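Side-chain contacts in nitrate reductase (PDB 5YLY), which probably catalyses the NADH-dependent reduction of nitrate to nitrite, the first step of nitrate assimilation, and is represented here by its FAD-binding cytochrome b5 reductase domain: residues H275-L278 with E279-G282; G282-K285 with G286-S289. All coordinates share one frame; numbering follows the deposited sequence.

Interaction 1 of 2, residues H275-L278 with E279-G282; sequences HPNL and EKMG
His275 and Glu279 are joined by an alpha-helical i to i+4 bond, Glu279 N to His275 O at 2.9 Å. The next bond, Lys280 N to Pro276 O, is longer at 3.2 Å, and Met281 N spreads two weak bonds over Asn277 O and Leu278 O as the last turn tightens. Gly282 then ends the helix in a Schellman motif, its positive phi of 102° turning the chain out of the coil. On the flank of this turn Glu279 bends at chi2 (90°), carrying its carboxylate back toward the preceding turn. There a water joins three groups: it donates to Glu279 OE2 (3.0 Å) and to His275 O, and lies in the plane of the imidazole at its edge, 2.8 Å from His275 ND1. The other ring nitrogen, NE2, bonds to Glu291, and the two nearby carboxylates may favour a protonated ring. Glu279 OE2 also takes a weak bond from the backbone N of Lys285. Elsewhere, aliphatic carbons line the carbonyls of the last turn: Lys280 CG lies 3.5 Å from Pro276 O, and Met281, with CG beside its own backbone N (chi1 -72°), brings that carbon to 3.6 Å from Asn277 O. Leu278 is buried against strands 259-264 and 289-291, while Asn277 and Met281 face helix 245-251, seating the end of helix 267-280 within the beta-alpha-beta unit of the NAD-binding domain.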
ATOM      1  N   HIS A 275       3.983   5.016 -16.106  1.00 39.04           N
ATOM      2  CA  HIS A 275       5.348   5.013 -16.636  1.00 41.19           C
ATOM      3  C   HIS A 275       5.545   5.951 -17.823  1.00 44.52           C
ATOM      4  O   HIS A 275       6.542   6.672 -17.819  1.00 43.77           O
ATOM      5  CB  HIS A 275       5.841   3.596 -16.962  1.00 44.05           C
ATOM      6  CG  HIS A 275       6.163   2.801 -15.736  1.00 45.78           C
ATOM      7  ND1 HIS A 275       7.252   3.101 -14.953  1.00 46.64           N
ATOM      8  CD2 HIS A 275       5.528   1.734 -15.210  1.00 47.37           C
ATOM      9  CE1 HIS A 275       7.235   2.219 -13.968  1.00 45.08           C
ATOM     10  NE2 HIS A 275       6.219   1.373 -14.087  1.00 45.48           N
ATOM     11  N   PRO A 276       4.639   6.001 -18.835  1.00 40.60           N
ATOM     12  CA  PRO A 276       4.860   6.934 -19.951  1.00 42.62           C
ATOM     13  C   PRO A 276       5.000   8.399 -19.512  1.00 45.54           C
ATOM     14  O   PRO A 276       5.860   9.125 -20.020  1.00 45.87           O
ATOM     15  CB  PRO A 276       3.635   6.702 -20.844  1.00 45.19           C
ATOM     16  CG  PRO A 276       3.202   5.312 -20.537  1.00 47.87           C
ATOM     17  CD  PRO A 276       3.406   5.211 -19.051  1.00 41.45           C
ATOM     18  N   ASN A 277       4.162   8.814 -18.559  1.00 42.01           N
ATOM     19  CA  ASN A 277       4.127  10.171 -18.023  1.00 41.69           C
ATOM     20  C   ASN A 277       5.300  10.464 -17.082  1.00 43.37           C
ATOM     21  O   ASN A 277       5.862  11.558 -17.149  1.00 41.22           O
ATOM     22  CB  ASN A 277       2.758  10.447 -17.398  1.00 44.05           C
ATOM     23  CG  ASN A 277       1.692  10.532 -18.477  1.00 50.24           C
ATOM     24  OD1 ASN A 277       1.857  11.225 -19.480  1.00 42.14           O
ATOM     25  ND2 ASN A 277       0.633   9.745 -18.366  1.00 44.20           N
ATOM     26  N   LEU A 278       5.711   9.485 -16.238  1.00 39.56           N
ATOM     27  CA  LEU A 278       6.892   9.668 -15.379  1.00 37.90           C
ATOM     28  C   LEU A 278       8.149   9.760 -16.264  1.00 43.25           C
ATOM     29  O   LEU A 278       9.043  10.573 -15.992  1.00 42.33           O
ATOM     30  CB  LEU A 278       7.044   8.524 -14.369  1.00 35.98           C
ATOM     31  CG  LEU A 278       5.973   8.426 -13.291  1.00 38.21           C
ATOM     32  CD1 LEU A 278       6.042   7.085 -12.590  1.00 38.62           C
ATOM     33  CD2 LEU A 278       6.113   9.540 -12.248  1.00 37.81           C
ATOM     34  N   GLU A 279       8.208   8.946 -17.338  1.00 42.40           N
ATOM     35  CA  GLU A 279       9.327   8.953 -18.277  1.00 45.72           C
ATOM     36  C   GLU A 279       9.476  10.357 -18.903  1.00 51.57           C
ATOM     37  O   GLU A 279      10.599  10.855 -19.049  1.00 52.88           O
ATOM     38  CB  GLU A 279       9.134   7.889 -19.363  1.00 49.80           C
ATOM     39  CG  GLU A 279      10.431   7.220 -19.809  1.00 71.32           C
ATOM     40  CD  GLU A 279      10.853   5.976 -19.040  1.00 98.84           C
ATOM     41  OE1 GLU A 279      11.831   5.322 -19.470  1.00100.42           O
ATOM     42  OE2 GLU A 279      10.208   5.646 -18.018  1.00 89.43           O
ATOM     43  N   LYS A 280       8.331  11.020 -19.185  1.00 46.90           N
ATOM     44  CA  LYS A 280       8.306  12.385 -19.718  1.00 47.69           C
ATOM     45  C   LYS A 280       8.768  13.392 -18.661  1.00 51.89           C
ATOM     46  O   LYS A 280       9.329  14.431 -19.026  1.00 53.85           O
ATOM     47  CB  LYS A 280       6.909  12.731 -20.236  1.00 49.94           C
ATOM     48  CG  LYS A 280       6.617  12.120 -21.601  1.00 52.87           C
ATOM     49  CD  LYS A 280       5.178  12.336 -21.998  1.00 60.24           C
ATOM     50  CE  LYS A 280       4.903  11.841 -23.394  1.00 65.98           C
ATOM     51  NZ  LYS A 280       3.452  11.922 -23.706  1.00 70.70           N
ATOM     52  N   MET A 281       8.576  13.066 -17.353  1.00 45.23           N
ATOM     53  CA  MET A 281       9.006  13.931 -16.242  1.00 42.39           C
ATOM     54  C   MET A 281      10.468  13.707 -15.820  1.00 47.87           C
ATOM     55  O   MET A 281      10.922  14.296 -14.826  1.00 47.20           O
ATOM     56  CB  MET A 281       8.056  13.814 -15.054  1.00 41.27           C
ATOM     57  CG  MET A 281       6.733  14.481 -15.313  1.00 43.79           C
ATOM     58  SD  MET A 281       5.569  14.149 -13.971  1.00 42.70           S
ATOM     59  CE  MET A 281       6.127  15.343 -12.754  1.00 37.83           C
ATOM     60  N   GLY A 282      11.177  12.858 -16.571  1.00 46.01           N
ATOM     61  CA  GLY A 282      12.590  12.556 -16.348  1.00 46.59           C
ATOM     62  C   GLY A 282      12.920  11.249 -15.652  1.00 48.09           C
ATOM     63  O   GLY A 282      14.096  10.957 -15.439  1.00 48.14           O
TER
HETATM   64  O   HOH W   1       8.452   5.613 -15.533  1.00 42.95           O

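Interaction 2 of 2, residues G282-K285 with G286-S289; sequences GFEK and GVTS
Glu284 O accepts three backbone N-H groups from the residues that fold back over it. Thr288 N, at 2.8 Å, lies in the carbonyl plane, whereas Val287 N and Ser289 N (3.0 Å) approach out of that plane, from opposite sides. The hydroxyl of Thr288 bonds back to the chain before the turn: chi1 of 60° sets OG1 between its backbone N and carbonyl carbon, where it takes Glu284 N at 2.8 Å and shares a hydrogen bond with a water; that water donates to Gly282 O. Beside it the buried Phe283 CB packs 3.2 Å from Ser289 OG, and the ring reaches Thr288 O with CD1. The bend itself is a type II beta turn over Glu284-Val287 with Gly286 in its positive-phi position, and a single bridge pairs Lys285 with Ser289, at the start of strand 289-291. A valine in place of Thr288 would probably deprive both Glu284 N and the water of their oxygen partner. The exposed side is looser: the extended chain of Glu284 crosses the methyls of Val287 obliquely, with OE1 3.4 Å from Val287 CG2, and the extended chain of Lys285 starts out against His275 and then leads away from the turn.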
ATOM      1  N   GLY A 282      11.177  12.858 -16.571  1.00 46.01           N
ATOM      2  CA  GLY A 282      12.590  12.556 -16.348  1.00 46.59           C
ATOM      3  C   GLY A 282      12.920  11.249 -15.652  1.00 48.09           C
ATOM      4  O   GLY A 282      14.096  10.957 -15.439  1.00 48.14           O
ATOM      5  N   PHE A 283      11.908  10.475 -15.247  1.00 42.25           N
ATOM      6  CA  PHE A 283      12.145   9.209 -14.559  1.00 40.05           C
ATOM      7  C   PHE A 283      12.516   8.082 -15.525  1.00 49.87           C
ATOM      8  O   PHE A 283      12.324   8.206 -16.734  1.00 50.29           O
ATOM      9  CB  PHE A 283      10.963   8.839 -13.635  1.00 38.03           C
ATOM     10  CG  PHE A 283      10.776   9.859 -12.536  1.00 36.38           C
ATOM     11  CD1 PHE A 283      11.497   9.767 -11.349  1.00 36.98           C
ATOM     12  CD2 PHE A 283       9.883  10.916 -12.691  1.00 36.97           C
ATOM     13  CE1 PHE A 283      11.339  10.720 -10.339  1.00 36.26           C
ATOM     14  CE2 PHE A 283       9.715  11.861 -11.677  1.00 38.00           C
ATOM     15  CZ  PHE A 283      10.452  11.759 -10.506  1.00 34.99           C
ATOM     16  N   GLU A 284      13.095   7.001 -14.981  1.00 50.30           N
ATOM     17  CA  GLU A 284      13.570   5.843 -15.735  1.00 52.88           C
ATOM     18  C   GLU A 284      13.019   4.565 -15.089  1.00 57.28           C
ATOM     19  O   GLU A 284      13.336   4.272 -13.933  1.00 56.11           O
ATOM     20  CB  GLU A 284      15.107   5.848 -15.717  1.00 55.32           C
ATOM     21  CG  GLU A 284      15.776   4.981 -16.764  1.00 67.03           C
ATOM     22  CD  GLU A 284      17.292   4.936 -16.659  1.00 91.11           C
ATOM     23  OE1 GLU A 284      17.872   5.773 -15.927  1.00 80.13           O
ATOM     24  OE2 GLU A 284      17.898   4.031 -17.277  1.00 90.23           O
ATOM     25  N   LYS A 285      12.192   3.814 -15.840  1.00 55.79           N
ATOM     26  CA  LYS A 285      11.589   2.560 -15.388  1.00 55.27           C
ATOM     27  C   LYS A 285      12.645   1.571 -14.880  1.00 59.03           C
ATOM     28  O   LYS A 285      13.634   1.327 -15.566  1.00 58.67           O
ATOM     29  CB  LYS A 285      10.735   1.920 -16.498  1.00 60.54           C
ATOM     30  CG  LYS A 285       9.783   0.850 -15.955  1.00 75.52           C
ATOM     31  CD  LYS A 285       9.206  -0.046 -17.027  1.00 90.48           C
ATOM     32  CE  LYS A 285       8.450  -1.194 -16.399  1.00104.36           C
ATOM     33  NZ  LYS A 285       8.047  -2.215 -17.401  1.00115.56           N
ATOM     34  N   GLY A 286      12.441   1.076 -13.659  1.00 54.83           N
ATOM     35  CA  GLY A 286      13.317   0.114 -13.002  1.00 54.52           C
ATOM     36  C   GLY A 286      14.516   0.691 -12.286  1.00 59.20           C
ATOM     37  O   GLY A 286      15.195  -0.038 -11.558  1.00 60.50           O
ATOM     38  N   VAL A 287      14.820   1.986 -12.507  1.00 55.21           N
ATOM     39  CA  VAL A 287      15.969   2.639 -11.878  1.00 54.62           C
ATOM     40  C   VAL A 287      15.464   3.779 -10.961  1.00 55.12           C
ATOM     41  O   VAL A 287      15.732   3.736  -9.757  1.00 53.84           O
ATOM     42  CB  VAL A 287      17.113   3.028 -12.874  1.00 61.17           C
ATOM     43  CG1 VAL A 287      16.835   2.578 -14.303  1.00 63.06           C
ATOM     44  CG2 VAL A 287      17.603   4.470 -12.777  1.00 60.86           C
ATOM     45  N   THR A 288      14.700   4.749 -11.504  1.00 49.78           N
ATOM     46  CA  THR A 288      14.163   5.849 -10.675  1.00 46.40           C
ATOM     47  C   THR A 288      12.636   5.777 -10.541  1.00 46.57           C
ATOM     48  O   THR A 288      12.050   6.563  -9.799  1.00 44.57           O
ATOM     49  CB  THR A 288      14.644   7.229 -11.121  1.00 50.87           C
ATOM     50  OG1 THR A 288      14.246   7.465 -12.466  1.00 49.25           O
ATOM     51  CG2 THR A 288      16.145   7.417 -10.945  1.00 49.95           C
ATOM     52  N   SER A 289      12.002   4.844 -11.262  1.00 43.54           N
ATOM     53  CA  SER A 289      10.568   4.533 -11.212  1.00 42.80           C
ATOM     54  C   SER A 289      10.523   3.056 -10.822  1.00 46.28           C
ATOM     55  O   SER A 289      10.864   2.195 -11.647  1.00 49.24           O
ATOM     56  CB  SER A 289       9.915   4.749 -12.576  1.00 49.99           C
ATOM     57  OG  SER A 289       9.502   6.085 -12.794  1.00 56.28           O
TER
HETATM   58  O   HOH W   2      15.709   9.301 -13.824  1.00 46.94           O

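Overall arrangement
Along the chain, interaction 1 comes first, at the C-terminal end of helix 267-280, and interaction 2 begins on Gly282, the residue where interaction 1 ends. The two therefore follow in series, neither nested nor crossed, with centres about 8 Å apart. Interaction 1 closes the final helical turn; interaction 2 closes the loop that leads to strand 289-291, an edge strand of the parallel sheet. They are sewn together by a probable hydrogen bond from Phe283 N to Leu278 O, and by packing of Lys285 on His275 and of Ser289 on Leu278. Together they form the helix-to-strand half of the beta-alpha-beta crossover that starts at strand 259-264.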